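PDB 4ECL: serine racemase from Enterococcus faecalis, which belongs to the alanine racemase family and joins a TIM-barrel domain to a mostly beta C-terminal domain in a two-chain assembly. Local coordinates for residues 20-25 against 237-242; 80-85 against 99-104; 111-116 against 150-155; 246-251 against 332-337; 252-257 against 325-330. All coordinates share one frame; numbering follows the deposited sequence.

Contact 1: residues 20-25 against 237-242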
# COMPACT_ATOMS: atom_id res chain seq x y z
N VAL A 20 3.53 2.87 -25.92
CA VAL A 20 4.21 4.13 -26.24
C VAL A 20 4.05 4.48 -27.72
O VAL A 20 3.74 5.63 -28.06
CB VAL A 20 5.70 4.07 -25.87
CG1 VAL A 20 6.48 5.15 -26.58
CG2 VAL A 20 5.88 4.20 -24.35
N ASN A 21 4.25 3.50 -28.58
CA ASN A 21 4.06 3.71 -30.01
C ASN A 21 2.61 4.02 -30.38
O ASN A 21 2.35 4.90 -31.20
CB ASN A 21 4.55 2.51 -30.83
CG ASN A 21 6.07 2.40 -30.85
OD1 ASN A 21 6.77 3.40 -31.00
ND2 ASN A 21 6.58 1.19 -30.72
N THR A 22 1.67 3.28 -29.79
CA THR A 22 0.26 3.47 -30.10
C THR A 22 -0.19 4.86 -29.71
O THR A 22 -0.95 5.52 -30.43
CB THR A 22 -0.63 2.44 -29.39
OG1 THR A 22 -0.30 1.12 -29.85
CG2 THR A 22 -2.10 2.72 -29.66
N LEU A 23 0.30 5.31 -28.56
CA LEU A 23 -0.07 6.61 -28.04
C LEU A 23 0.54 7.74 -28.87
O LEU A 23 -0.15 8.70 -29.22
CB LEU A 23 0.34 6.71 -26.56
CG LEU A 23 -0.48 5.84 -25.60
CD1 LEU A 23 0.14 5.79 -24.22
CD2 LEU A 23 -1.94 6.32 -25.52
N GLN A 24 1.82 7.62 -29.20
CA GLN A 24 2.48 8.65 -30.00
C GLN A 24 1.79 8.81 -31.35
O GLN A 24 1.72 9.91 -31.89
CB GLN A 24 3.96 8.33 -30.20
CG GLN A 24 4.80 8.51 -28.95
CD GLN A 24 6.20 7.92 -29.08
OE1 GLN A 24 6.44 7.00 -29.87
NE2 GLN A 24 7.14 8.45 -28.29
N LYS A 25 1.28 7.70 -31.89
CA LYS A 25 0.60 7.71 -33.18
C LYS A 25 -0.66 8.55 -33.15
O LYS A 25 -1.01 9.19 -34.14
CB LYS A 25 0.23 6.28 -33.59
CG LYS A 25 1.26 5.57 -34.44
CD LYS A 25 0.72 4.23 -34.91
CE LYS A 25 -0.70 4.38 -35.46
NZ LYS A 25 -1.28 3.08 -35.88
N LEU A 237 -11.49 8.05 -29.26
CA LEU A 237 -10.52 7.20 -29.92
C LEU A 237 -10.58 5.85 -29.23
O LEU A 237 -10.73 5.78 -28.01
CB LEU A 237 -9.10 7.74 -29.76
CG LEU A 237 -8.73 9.15 -30.18
CD1 LEU A 237 -7.23 9.24 -30.08
CD2 LEU A 237 -9.21 9.42 -31.61
N GLU A 238 -10.46 4.78 -29.99
CA GLU A 238 -10.29 3.47 -29.39
C GLU A 238 -8.94 2.94 -29.79
O GLU A 238 -8.76 2.43 -30.90
CB GLU A 238 -11.42 2.53 -29.81
CG GLU A 238 -12.76 2.86 -29.16
CD GLU A 238 -13.80 1.78 -29.39
OE1 GLU A 238 -13.70 1.06 -30.40
OE2 GLU A 238 -14.71 1.65 -28.54
N LEU A 239 -7.97 3.09 -28.90
CA LEU A 239 -6.61 2.66 -29.17
C LEU A 239 -6.40 1.21 -28.75
O LEU A 239 -7.11 0.68 -27.89
CB LEU A 239 -5.61 3.56 -28.43
CG LEU A 239 -5.63 5.03 -28.84
CD1 LEU A 239 -4.53 5.80 -28.12
CD2 LEU A 239 -5.48 5.15 -30.35
N ASP A 240 -5.41 0.58 -29.38
CA ASP A 240 -5.05 -0.79 -29.07
C ASP A 240 -3.99 -0.76 -27.99
O ASP A 240 -2.79 -0.76 -28.28
CB ASP A 240 -4.52 -1.49 -30.33
CG ASP A 240 -4.17 -2.94 -30.08
OD1 ASP A 240 -4.74 -3.54 -29.15
OD2 ASP A 240 -3.32 -3.49 -30.83
N LEU A 241 -4.42 -0.72 -26.73
CA LEU A 241 -3.50 -0.67 -25.60
C LEU A 241 -3.42 -2.04 -24.91
O LEU A 241 -4.43 -2.74 -24.77
CB LEU A 241 -3.95 0.41 -24.61
CG LEU A 241 -3.99 1.80 -25.22
CD1 LEU A 241 -4.70 2.77 -24.30
CD2 LEU A 241 -2.58 2.27 -25.55
N ARG A 242 -2.22 -2.44 -24.51
CA ARG A 242 -2.04 -3.78 -23.97
C ARG A 242 -1.53 -3.73 -22.53
O ARG A 242 -0.64 -2.94 -22.22
CB ARG A 242 -1.12 -4.59 -24.88
CG ARG A 242 -1.67 -4.73 -26.30
CD ARG A 242 -0.78 -5.55 -27.21
NE ARG A 242 -1.31 -5.57 -28.58
CZ ARG A 242 -0.57 -5.77 -29.66
NH1 ARG A 242 0.74 -5.97 -29.56
NH2 ARG A 242 -1.14 -5.77 -30.86

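Contact 2: residues 80-85 against 99-104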
# COMPACT_ATOMS: atom_id res chain seq x y z
N GLU A 80 14.02 15.43 -19.28
CA GLU A 80 13.34 16.38 -18.42
C GLU A 80 12.34 15.67 -17.52
O GLU A 80 11.73 14.66 -17.90
CB GLU A 80 12.66 17.50 -19.23
CG GLU A 80 11.55 17.03 -20.16
CD GLU A 80 11.11 18.11 -21.15
OE1 GLU A 80 11.75 19.18 -21.18
OE2 GLU A 80 10.13 17.89 -21.89
N ILE A 81 12.21 16.19 -16.30
CA ILE A 81 11.30 15.65 -15.31
C ILE A 81 10.49 16.80 -14.71
O ILE A 81 11.05 17.81 -14.32
CB ILE A 81 12.08 14.94 -14.18
CG1 ILE A 81 12.98 13.85 -14.75
CG2 ILE A 81 11.12 14.38 -13.12
CD1 ILE A 81 14.05 13.37 -13.77
N LEU A 82 9.17 16.63 -14.64
CA LEU A 82 8.29 17.62 -14.04
C LEU A 82 7.73 17.09 -12.72
O LEU A 82 7.13 16.02 -12.69
CB LEU A 82 7.12 17.91 -14.98
CG LEU A 82 6.02 18.84 -14.45
CD1 LEU A 82 6.63 20.20 -14.11
CD2 LEU A 82 4.89 18.98 -15.48
N ILE A 83 7.94 17.85 -11.65
CA ILE A 83 7.32 17.56 -10.36
C ILE A 83 5.96 18.23 -10.33
O ILE A 83 5.87 19.46 -10.34
CB ILE A 83 8.16 18.10 -9.22
CG1 ILE A 83 9.56 17.51 -9.30
CG2 ILE A 83 7.50 17.79 -7.86
CD1 ILE A 83 10.57 18.33 -8.59
N LEU A 84 4.91 17.41 -10.29
CA LEU A 84 3.54 17.89 -10.43
C LEU A 84 2.97 18.57 -9.19
O LEU A 84 2.00 19.33 -9.29
CB LEU A 84 2.62 16.72 -10.79
CG LEU A 84 2.92 16.04 -12.11
CD1 LEU A 84 2.10 14.76 -12.22
CD2 LEU A 84 2.57 17.02 -13.23
N GLY A 85 3.54 18.28 -8.03
CA GLY A 85 3.02 18.80 -6.78
C GLY A 85 3.95 19.76 -6.06
O GLY A 85 4.99 20.16 -6.59
N GLU A 99 18.36 19.43 -11.69
CA GLU A 99 17.72 19.94 -12.91
C GLU A 99 16.28 19.47 -13.04
O GLU A 99 15.84 19.07 -14.11
CB GLU A 99 18.51 19.52 -14.15
CG GLU A 99 19.85 20.21 -14.32
CD GLU A 99 20.52 19.81 -15.63
OE1 GLU A 99 21.74 19.51 -15.61
OE2 GLU A 99 19.83 19.78 -16.68
N LEU A 100 15.56 19.51 -11.94
CA LEU A 100 14.15 19.14 -11.95
C LEU A 100 13.30 20.36 -12.29
O LEU A 100 13.61 21.47 -11.89
CB LEU A 100 13.78 18.57 -10.59
CG LEU A 100 14.70 17.39 -10.26
CD1 LEU A 100 14.48 16.89 -8.84
CD2 LEU A 100 14.49 16.25 -11.27
N THR A 101 12.23 20.14 -13.05
CA THR A 101 11.30 21.21 -13.39
C THR A 101 10.19 21.20 -12.35
O THR A 101 9.61 20.14 -12.08
CB THR A 101 10.69 21.01 -14.80
OG1 THR A 101 11.75 20.90 -15.76
CG2 THR A 101 9.81 22.18 -15.17
N GLN A 102 9.90 22.37 -11.75
CA GLN A 102 8.94 22.47 -10.66
C GLN A 102 7.61 23.07 -11.08
O GLN A 102 7.57 24.06 -11.83
CB GLN A 102 9.53 23.29 -9.51
CG GLN A 102 8.57 23.54 -8.36
CD GLN A 102 8.11 22.26 -7.71
OE1 GLN A 102 8.92 21.37 -7.46
NE2 GLN A 102 6.81 22.16 -7.43
N THR A 103 6.50 22.49 -10.61
CA THR A 103 5.19 23.10 -10.84
C THR A 103 4.97 24.31 -9.92
O THR A 103 5.14 24.21 -8.71
CB THR A 103 4.05 22.11 -10.59
OG1 THR A 103 4.06 21.09 -11.59
CG2 THR A 103 2.70 22.83 -10.59
N LEU A 104 4.61 25.45 -10.51
CA LEU A 104 4.22 26.63 -9.74
C LEU A 104 2.76 26.49 -9.31
O LEU A 104 1.84 26.70 -10.10
CB LEU A 104 4.43 27.90 -10.56
CG LEU A 104 5.88 28.12 -10.98
CD1 LEU A 104 6.04 29.42 -11.74
CD2 LEU A 104 6.79 28.08 -9.75
O HOH W 1 13.74 18.77 -15.67

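Contact 3: residues 111-116 against 150-155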
# COMPACT_ATOMS: atom_id res chain seq x y z
N LEU A 111 6.72 33.16 -5.55
CA LEU A 111 7.57 34.22 -5.02
C LEU A 111 8.59 33.65 -4.05
O LEU A 111 9.78 33.96 -4.14
CB LEU A 111 6.72 35.27 -4.31
CG LEU A 111 5.85 36.16 -5.20
CD1 LEU A 111 5.16 37.21 -4.35
CD2 LEU A 111 6.67 36.83 -6.29
N LEU A 112 8.11 32.79 -3.15
CA LEU A 112 8.94 32.17 -2.13
C LEU A 112 10.04 31.28 -2.70
O LEU A 112 11.16 31.25 -2.18
CB LEU A 112 8.05 31.37 -1.17
CG LEU A 112 8.69 30.81 0.10
CD1 LEU A 112 9.39 31.90 0.88
CD2 LEU A 112 7.63 30.16 0.97
N LEU A 113 9.71 30.54 -3.75
CA LEU A 113 10.71 29.71 -4.42
C LEU A 113 11.77 30.57 -5.11
O LEU A 113 12.96 30.23 -5.10
CB LEU A 113 10.04 28.79 -5.45
CG LEU A 113 10.94 27.75 -6.10
CD1 LEU A 113 11.39 26.72 -5.08
CD2 LEU A 113 10.24 27.08 -7.27
N ASN A 114 11.32 31.68 -5.70
CA ASN A 114 12.21 32.63 -6.37
C ASN A 114 13.21 33.24 -5.39
O ASN A 114 14.39 33.43 -5.73
CB ASN A 114 11.40 33.74 -7.03
CG ASN A 114 12.26 34.70 -7.85
OD1 ASN A 114 13.11 34.29 -8.64
ND2 ASN A 114 12.03 36.00 -7.66
N LYS A 115 12.74 33.52 -4.18
CA LYS A 115 13.57 34.18 -3.17
C LYS A 115 14.69 33.31 -2.66
O LYS A 115 15.62 33.80 -2.03
CB LYS A 115 12.70 34.68 -2.02
CG LYS A 115 11.76 35.79 -2.43
CD LYS A 115 10.85 36.21 -1.29
CE LYS A 115 10.06 37.45 -1.68
NZ LYS A 115 10.95 38.61 -1.94
N GLN A 116 14.62 32.01 -2.93
CA GLN A 116 15.68 31.10 -2.50
C GLN A 116 16.98 31.36 -3.26
O GLN A 116 18.06 30.98 -2.82
CB GLN A 116 15.23 29.64 -2.62
CG GLN A 116 13.91 29.36 -1.93
CD GLN A 116 13.90 29.82 -0.49
OE1 GLN A 116 14.75 29.42 0.31
NE2 GLN A 116 12.94 30.68 -0.14
N LYS A 150 13.01 36.49 -11.39
CA LYS A 150 14.42 36.46 -11.76
C LYS A 150 15.06 35.06 -11.83
O LYS A 150 15.88 34.79 -12.71
CB LYS A 150 15.20 37.35 -10.79
CG LYS A 150 16.71 37.18 -10.78
CD LYS A 150 17.30 38.09 -9.71
CE LYS A 150 18.81 37.97 -9.61
NZ LYS A 150 19.35 38.84 -8.53
N HIS A 151 14.68 34.17 -10.92
CA HIS A 151 15.33 32.87 -10.85
C HIS A 151 14.47 31.73 -11.37
O HIS A 151 14.93 30.59 -11.45
CB HIS A 151 15.78 32.58 -9.42
CG HIS A 151 16.85 33.51 -8.93
ND1 HIS A 151 18.16 33.41 -9.35
CD2 HIS A 151 16.80 34.55 -8.06
CE1 HIS A 151 18.88 34.35 -8.75
NE2 HIS A 151 18.08 35.05 -7.97
N ILE A 152 13.22 32.04 -11.72
CA ILE A 152 12.30 31.03 -12.23
C ILE A 152 12.15 31.17 -13.74
O ILE A 152 11.66 32.20 -14.21
CB ILE A 152 10.90 31.17 -11.61
CG1 ILE A 152 10.99 31.24 -10.08
CG2 ILE A 152 9.99 30.04 -12.06
CD1 ILE A 152 11.87 30.20 -9.45
N LYS A 153 12.55 30.15 -14.50
CA LYS A 153 12.33 30.16 -15.94
C LYS A 153 11.08 29.36 -16.30
O LYS A 153 11.09 28.13 -16.22
CB LYS A 153 13.54 29.61 -16.68
CG LYS A 153 13.44 29.73 -18.20
CD LYS A 153 13.52 31.20 -18.63
CE LYS A 153 12.77 31.45 -19.94
NZ LYS A 153 11.29 31.26 -19.78
N VAL A 154 10.01 30.04 -16.68
CA VAL A 154 8.77 29.33 -16.95
C VAL A 154 8.82 28.70 -18.35
O VAL A 154 8.85 29.40 -19.36
CB VAL A 154 7.55 30.24 -16.77
CG1 VAL A 154 6.27 29.46 -16.93
CG2 VAL A 154 7.59 30.87 -15.41
N ALA A 155 8.85 27.37 -18.38
CA ALA A 155 9.05 26.63 -19.62
C ALA A 155 7.75 25.97 -20.09
O ALA A 155 7.68 25.38 -21.16
CB ALA A 155 10.15 25.57 -19.44
O HOH W 2 12.47 39.00 -9.27

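Contact 4: residues 246-251 against 332-337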
# COMPACT_ATOMS: atom_id res chain seq x y z
N SER A 246 1.49 -7.86 -14.59
CA SER A 246 0.87 -9.06 -14.05
C SER A 246 1.24 -9.22 -12.59
O SER A 246 2.33 -8.83 -12.19
CB SER A 246 1.34 -10.30 -14.82
OG SER A 246 0.70 -10.37 -16.07
N LEU A 247 0.33 -9.80 -11.81
CA LEU A 247 0.58 -10.13 -10.40
C LEU A 247 0.51 -11.64 -10.16
O LEU A 247 -0.51 -12.28 -10.46
CB LEU A 247 -0.42 -9.42 -9.50
CG LEU A 247 -0.36 -9.72 -7.99
CD1 LEU A 247 0.95 -9.27 -7.38
CD2 LEU A 247 -1.54 -9.09 -7.28
N LYS A 248 1.59 -12.20 -9.61
CA LYS A 248 1.75 -13.66 -9.54
C LYS A 248 2.13 -14.11 -8.14
O LYS A 248 2.71 -13.35 -7.37
CB LYS A 248 2.85 -14.12 -10.49
CG LYS A 248 2.75 -13.61 -11.91
CD LYS A 248 1.87 -14.49 -12.76
CE LYS A 248 2.03 -14.11 -14.22
NZ LYS A 248 1.29 -15.01 -15.14
N ALA A 249 1.81 -15.36 -7.82
CA ALA A 249 2.22 -15.95 -6.54
C ALA A 249 2.27 -17.47 -6.63
O ALA A 249 1.43 -18.07 -7.30
CB ALA A 249 1.29 -15.49 -5.41
N LYS A 250 3.25 -18.08 -5.97
CA LYS A 250 3.43 -19.53 -6.01
C LYS A 250 2.83 -20.26 -4.82
O LYS A 250 3.08 -19.89 -3.67
CB LYS A 250 4.91 -19.89 -6.17
CG LYS A 250 5.40 -19.68 -7.61
CD LYS A 250 6.90 -19.77 -7.72
CE LYS A 250 7.36 -19.45 -9.14
NZ LYS A 250 8.83 -19.56 -9.27
N VAL A 251 2.03 -21.30 -5.10
CA VAL A 251 1.42 -22.14 -4.07
C VAL A 251 2.46 -22.71 -3.11
O VAL A 251 3.48 -23.25 -3.52
CB VAL A 251 0.65 -23.34 -4.69
CG1 VAL A 251 0.04 -24.18 -3.60
CG2 VAL A 251 -0.42 -22.86 -5.67
N ILE A 332 2.26 -21.61 -10.20
CA ILE A 332 2.08 -20.19 -10.32
C ILE A 332 0.60 -19.84 -10.39
O ILE A 332 -0.12 -20.31 -11.27
CB ILE A 332 2.80 -19.66 -11.56
CG1 ILE A 332 4.31 -19.82 -11.38
CG2 ILE A 332 2.47 -18.18 -11.78
CD1 ILE A 332 5.09 -19.70 -12.66
N ALA A 333 0.16 -19.02 -9.44
CA ALA A 333 -1.17 -18.44 -9.50
C ALA A 333 -1.08 -17.02 -10.09
O ALA A 333 -0.23 -16.23 -9.69
CB ALA A 333 -1.79 -18.38 -8.10
N THR A 334 -1.98 -16.72 -11.02
CA THR A 334 -2.04 -15.40 -11.64
C THR A 334 -3.21 -14.63 -11.03
O THR A 334 -4.37 -15.01 -11.21
CB THR A 334 -2.20 -15.56 -13.16
OG1 THR A 334 -1.01 -16.16 -13.69
CG2 THR A 334 -2.42 -14.22 -13.84
N LEU A 335 -2.91 -13.59 -10.26
CA LEU A 335 -3.95 -12.81 -9.61
C LEU A 335 -4.38 -11.65 -10.49
O LEU A 335 -5.51 -11.16 -10.41
CB LEU A 335 -3.48 -12.29 -8.24
CG LEU A 335 -3.15 -13.36 -7.19
CD1 LEU A 335 -1.71 -13.88 -7.35
CD2 LEU A 335 -3.38 -12.83 -5.78
N ILE A 336 -3.45 -11.20 -11.32
CA ILE A 336 -3.73 -10.20 -12.35
C ILE A 336 -2.91 -10.63 -13.54
O ILE A 336 -1.71 -10.84 -13.40
CB ILE A 336 -3.27 -8.78 -11.94
CG1 ILE A 336 -4.10 -8.24 -10.77
CG2 ILE A 336 -3.38 -7.82 -13.13
CD1 ILE A 336 -3.61 -6.90 -10.24
N GLY A 337 -3.56 -10.78 -14.70
CA GLY A 337 -2.86 -11.21 -15.89
C GLY A 337 -3.50 -12.38 -16.64
O GLY A 337 -4.67 -12.70 -16.42

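Contact 5: residues 252-257 against 325-330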
# COMPACT_ATOMS: atom_id res chain seq x y z
N VAL A 252 2.19 -22.58 -1.81
CA VAL A 252 3.14 -23.06 -0.81
C VAL A 252 2.61 -24.28 -0.08
O VAL A 252 3.36 -24.95 0.64
CB VAL A 252 3.44 -21.97 0.23
CG1 VAL A 252 4.17 -20.82 -0.43
CG2 VAL A 252 2.15 -21.50 0.88
N LEU A 253 1.33 -24.57 -0.25
CA LEU A 253 0.71 -25.73 0.38
C LEU A 253 -0.63 -26.07 -0.24
O LEU A 253 -1.37 -25.19 -0.67
CB LEU A 253 0.50 -25.49 1.88
CG LEU A 253 -0.00 -26.77 2.55
CD1 LEU A 253 1.14 -27.78 2.59
CD2 LEU A 253 -0.60 -26.54 3.92
N ILE A 254 -0.94 -27.37 -0.28
CA ILE A 254 -2.26 -27.84 -0.68
C ILE A 254 -2.83 -28.62 0.48
O ILE A 254 -2.13 -29.40 1.10
CB ILE A 254 -2.21 -28.69 -1.97
CG1 ILE A 254 -1.85 -27.81 -3.17
CG2 ILE A 254 -3.55 -29.35 -2.25
CD1 ILE A 254 -0.53 -28.16 -3.81
N ARG A 255 -4.09 -28.38 0.79
CA ARG A 255 -4.72 -28.99 1.94
C ARG A 255 -6.06 -29.54 1.55
O ARG A 255 -6.83 -28.88 0.83
CB ARG A 255 -4.89 -27.97 3.07
CG ARG A 255 -5.59 -28.58 4.29
CD ARG A 255 -5.64 -27.63 5.50
NE ARG A 255 -4.33 -27.17 5.95
CZ ARG A 255 -3.43 -27.93 6.57
NH1 ARG A 255 -3.68 -29.21 6.81
NH2 ARG A 255 -2.27 -27.41 6.94
N LYS A 256 -6.35 -30.76 2.01
CA LYS A 256 -7.68 -31.33 1.88
C LYS A 256 -8.61 -30.72 2.92
O LYS A 256 -8.28 -30.68 4.10
CB LYS A 256 -7.65 -32.85 2.05
CG LYS A 256 -6.97 -33.60 0.92
CD LYS A 256 -7.16 -35.09 1.07
CE LYS A 256 -6.47 -35.84 -0.05
NZ LYS A 256 -6.82 -37.29 -0.00
N ILE A 257 -9.77 -30.25 2.48
CA ILE A 257 -10.76 -29.74 3.41
C ILE A 257 -12.00 -30.61 3.38
O ILE A 257 -12.67 -30.71 2.35
CB ILE A 257 -11.16 -28.27 3.08
CG1 ILE A 257 -10.01 -27.32 3.42
CG2 ILE A 257 -12.40 -27.86 3.85
CD1 ILE A 257 -9.36 -27.60 4.76
N PRO A 325 -6.71 -30.36 -11.21
CA PRO A 325 -5.76 -31.38 -10.75
C PRO A 325 -4.29 -30.95 -10.90
O PRO A 325 -3.44 -31.38 -10.11
CB PRO A 325 -6.08 -32.61 -11.62
CG PRO A 325 -6.91 -32.11 -12.74
CD PRO A 325 -7.58 -30.83 -12.30
N ASN A 326 -4.00 -30.08 -11.86
CA ASN A 326 -2.63 -29.66 -12.10
C ASN A 326 -2.16 -28.55 -11.15
O ASN A 326 -1.69 -27.50 -11.59
CB ASN A 326 -2.46 -29.21 -13.55
CG ASN A 326 -1.01 -29.16 -13.98
OD1 ASN A 326 -0.19 -29.99 -13.56
ND2 ASN A 326 -0.68 -28.18 -14.82
N VAL A 327 -2.30 -28.78 -9.84
CA VAL A 327 -1.85 -27.81 -8.86
C VAL A 327 -0.88 -28.43 -7.86
O VAL A 327 -1.23 -29.38 -7.16
CB VAL A 327 -3.02 -27.21 -8.06
CG1 VAL A 327 -2.51 -26.12 -7.14
CG2 VAL A 327 -4.06 -26.65 -9.00
N LYS A 328 0.33 -27.89 -7.79
CA LYS A 328 1.31 -28.39 -6.85
C LYS A 328 1.99 -27.25 -6.10
O LYS A 328 1.83 -26.09 -6.47
CB LYS A 328 2.34 -29.26 -7.57
CG LYS A 328 3.02 -28.60 -8.77
CD LYS A 328 3.32 -29.65 -9.85
CE LYS A 328 4.07 -29.06 -11.04
NZ LYS A 328 5.55 -29.03 -10.80
N THR A 329 2.71 -27.58 -5.04
CA THR A 329 3.61 -26.64 -4.41
C THR A 329 4.53 -26.10 -5.49
O THR A 329 5.21 -26.88 -6.17
CB THR A 329 4.48 -27.31 -3.33
OG1 THR A 329 3.66 -27.71 -2.23
CG2 THR A 329 5.56 -26.35 -2.84
N GLY A 330 4.51 -24.79 -5.68
CA GLY A 330 5.33 -24.17 -6.71
C GLY A 330 4.52 -23.73 -7.91
O GLY A 330 5.04 -23.01 -8.76

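Contact 1: residues 20-25 against 237-242
Leu239 is the first residue of the 237-242 loop to meet helix 13-25, and it does so with two separate parts of its side chain. Its CB rests 3.8 Å from Thr22 CG2, the two side chains sliding past each other in opposite directions. Farther out, its CD1 reaches to 3.7 Å from Leu23 CD2, and here the side chains cross at about a right angle. Leu208 of helix 204-209 also packs on Leu239, while Leu23 leans on Leu207 and Leu33, which places this small apolar patch where the helix meets the body of its domain. At Asp240 the backbone takes over. The carbonyl O stands 3.5 Å from Thr22 OG1, yet each of these oxygens has its hydrogen bond with His18: Asp240 O with the ring NE2, Thr22 OG1 with the backbone O. The Asp240 carboxylate turns back to its own loop, where OD2 forms a salt bridge of 3.2 Å with Arg242 NH2. Leu241 then returns to the helix. Its CD2 lies 4.1 Å from both CG and CD2 of Leu23, again nearly at a right angle, and 4.2 Å from Thr22 CG2. In Thr22, chi1 (-64°) puts OG1 beside the backbone N and leaves CG2 anti to it, and this methyl meets both Leu239 and Leu241. Last, the backbone N of Arg242 bonds to Asn19 OD1. A loop without regular structure thus packs on a helix through two leucines and backbone bonds to His18 and Asn19, in the alanine racemase fold's connection from TIM barrel to beta domain.

Contact 2: residues 80-85 against 99-104
Strands 80-83 and 101-104, joined through helix 92-97, form a beta-alpha-beta unit in which Leu82 pairs with Thr101 and Ile83 with Gln102 in parallel register. Thr101 gives its N to Ile81 O and receives Ile83 N on its own O, the latter bond being 2.9 Å and almost straight at 173°. Ile83 O is gripped twice by one residue: Thr103 N comes nearly in line with the carbonyl at 3.1 Å, and Thr103 OG1 donates at 2.7 Å from a position tilted out of the carbonyl plane. On the face that carries Ile83 and Gln102, the Ile83 CD1 methyl touches Leu100 CB at 3.8 Å and Gln102 OE1 at 3.6 Å. The Gln102 chain bends at chi2 (62°), which places CD. From the amide, NE2 binds Gly85 O at 2.8 Å and Thr103 O, both close to the amide plane; OE1 is held by Thr87, so both ends of the amide are fixed. Near Ile81 and Glu99, a water accepts from Ile81 N and Thr101 OG1 and donates to Glu99 O at 2.6 Å, next to the Schellman motif that ends helix 92-97. Parallel pairs linked through a helix in this way are the repeating element of the TIM barrel.

Contact 3: residues 111-116 against 150-155
Asn114 lays its amide across the side chain of His151, the two crossing at about a right angle with the amide and ring planes 48° apart. This is a helix-to-strand contact of the TIM barrel, with the last part of helix 107-114 set against the start of strand 152-158. With CG anti to the backbone N (chi1 -176°), Asn114 turns CG toward the residues just before the strand, where OD1 accepts from His151 N at 2.8 Å, the donor lying in the plane of the amide carbonyl. The same oxygen is 3.3 Å from His151 CB. The ring itself is held from elsewhere: ND1 bonds to Asp119, and Lys150 CG sits over one face, offset toward the rim. A water links Asn114 ND2 and Lys150 N, though both of its bonds are weak.

Next to this polar pair the contact turns apolar. Ile152 packs on the backbone and CB of Asn114, CG1 lying 4.0 Å from Asn114 CB and CD1 3.9 Å from Asn114 CA. Leu113, the buried neighbour, crosses Ile152 at about a right angle and also packs on Ile120, Leu95 and Gln102. Its CD2 methyl approaches the Ile152 CD1 methyl to 4.1 Å.

Contact 4: residues 246-251 against 332-337
Leu247 O receives two backbone bonds from Leu335 and Ile336, which both face Leu247 and so form a classic beta bulge. Leu335 N arrives nearly in line with the carbonyl at 2.7 Å; Ile336 N lies in the carbonyl plane, on a lone pair, at 3.2 Å. Ile336 O in turn takes Leu247 N. Beyond the bulge, where the register has shifted by one residue, Ala249 and Ala333 make a hydrogen-bonded pair, with Ala333 N to Ala249 O at 2.7 Å. A CA-H...O contact adds to these, Lys248 CA lying 3.2 Å from Ala333 O.

One side-chain hydrogen bond joins the segments. Lys248 bends at chi2 (-86°), which sets CD 3.5 Å from Thr334 OG1, and the chain then runs beside the threonine until NZ bonds to that hydroxyl oxygen at 3.0 Å.

The apolar contacts divide between the faces. On that of Lys248 and Lys250, Ile332 lies alongside Lys250, its CG1 3.8 Å from Lys250 CE. On that of Leu247, Ala249 and Ile336, Leu247 CB meets Ile336 CB. Leu335 separately puts CD1 3.9 Å from Ala249 CB, and Phe288 packs on both Leu247 and Leu335. A classic bulge coincides here with the corner at 335-337, where the chain leaves strand 332-334 of the mixed sheet in the alanine racemase C-terminal domain.

Contact 5: residues 252-257 against 325-330
Ile254 meets the 325-330 loop through torsions that bring its CD1 methyl to the loop: chi1 (-69°) sets CG1 beside the backbone N, and chi2 (116°), midway between two staggered positions, directs CD1 to the loop backbone. There the methyl touches the peptide between Lys328 and Thr329, with CD1 3.5 Å from Lys328 C and an equal 3.5 Å from Thr329 N. Val327 O is almost as near, at 3.6 Å from Ile254 CD1. Between the side chains themselves the fit is looser, Ile254 CG1 and Val327 CG1 standing 4.4 Å apart.

The segments belong to the mostly beta C-terminal domain, the loop leading from strand 317-320 into strand 332-334, and their touching parts run 132° apart. No hydrogen bond spans them. Within the loop, Asn326 centres an inverse gamma turn, in which Val327 N makes a weak bond of 2.9 Å to Pro325 O; Lys328 N bonds to Ser331 OG. Ile254 also packs on Leu276 of strand 275-280, so the isoleucine bridges that strand and the loop.

Farther along strand 245-257, Arg255 serves the dimer: its NH2 bonds to the carbonyl oxygens of Arg132 and Gly134 of the second subunit. At the other end of the contact, Thr329 OG1 lies 4.0 Å from Val252 O and 4.2 Å from Val252 C.

How the contacts relate
Burial and chemistry change together across the five contacts. Contacts 2 and 4 are buried strand pairs ruled by backbone hydrogen bonds, parallel in the barrel and antiparallel in the beta domain, about 36 Å apart between centres on opposite sides of the chain's centre. Contact 3 is partly buried, with one side-chain-to-backbone bond; it touches contact 2 where Leu104 packs on Ile152 and Val154. Contact 5 shares strand 245-257 with contact 4 and is nested inside its loop; Gly330 N probably bonds to Val251 O between them. Contact 1, at the surface, joins its segments by apolar touch and leads in sequence into contact 4; contact 5, also without a direct hydrogen bond, rests a methyl on a peptide.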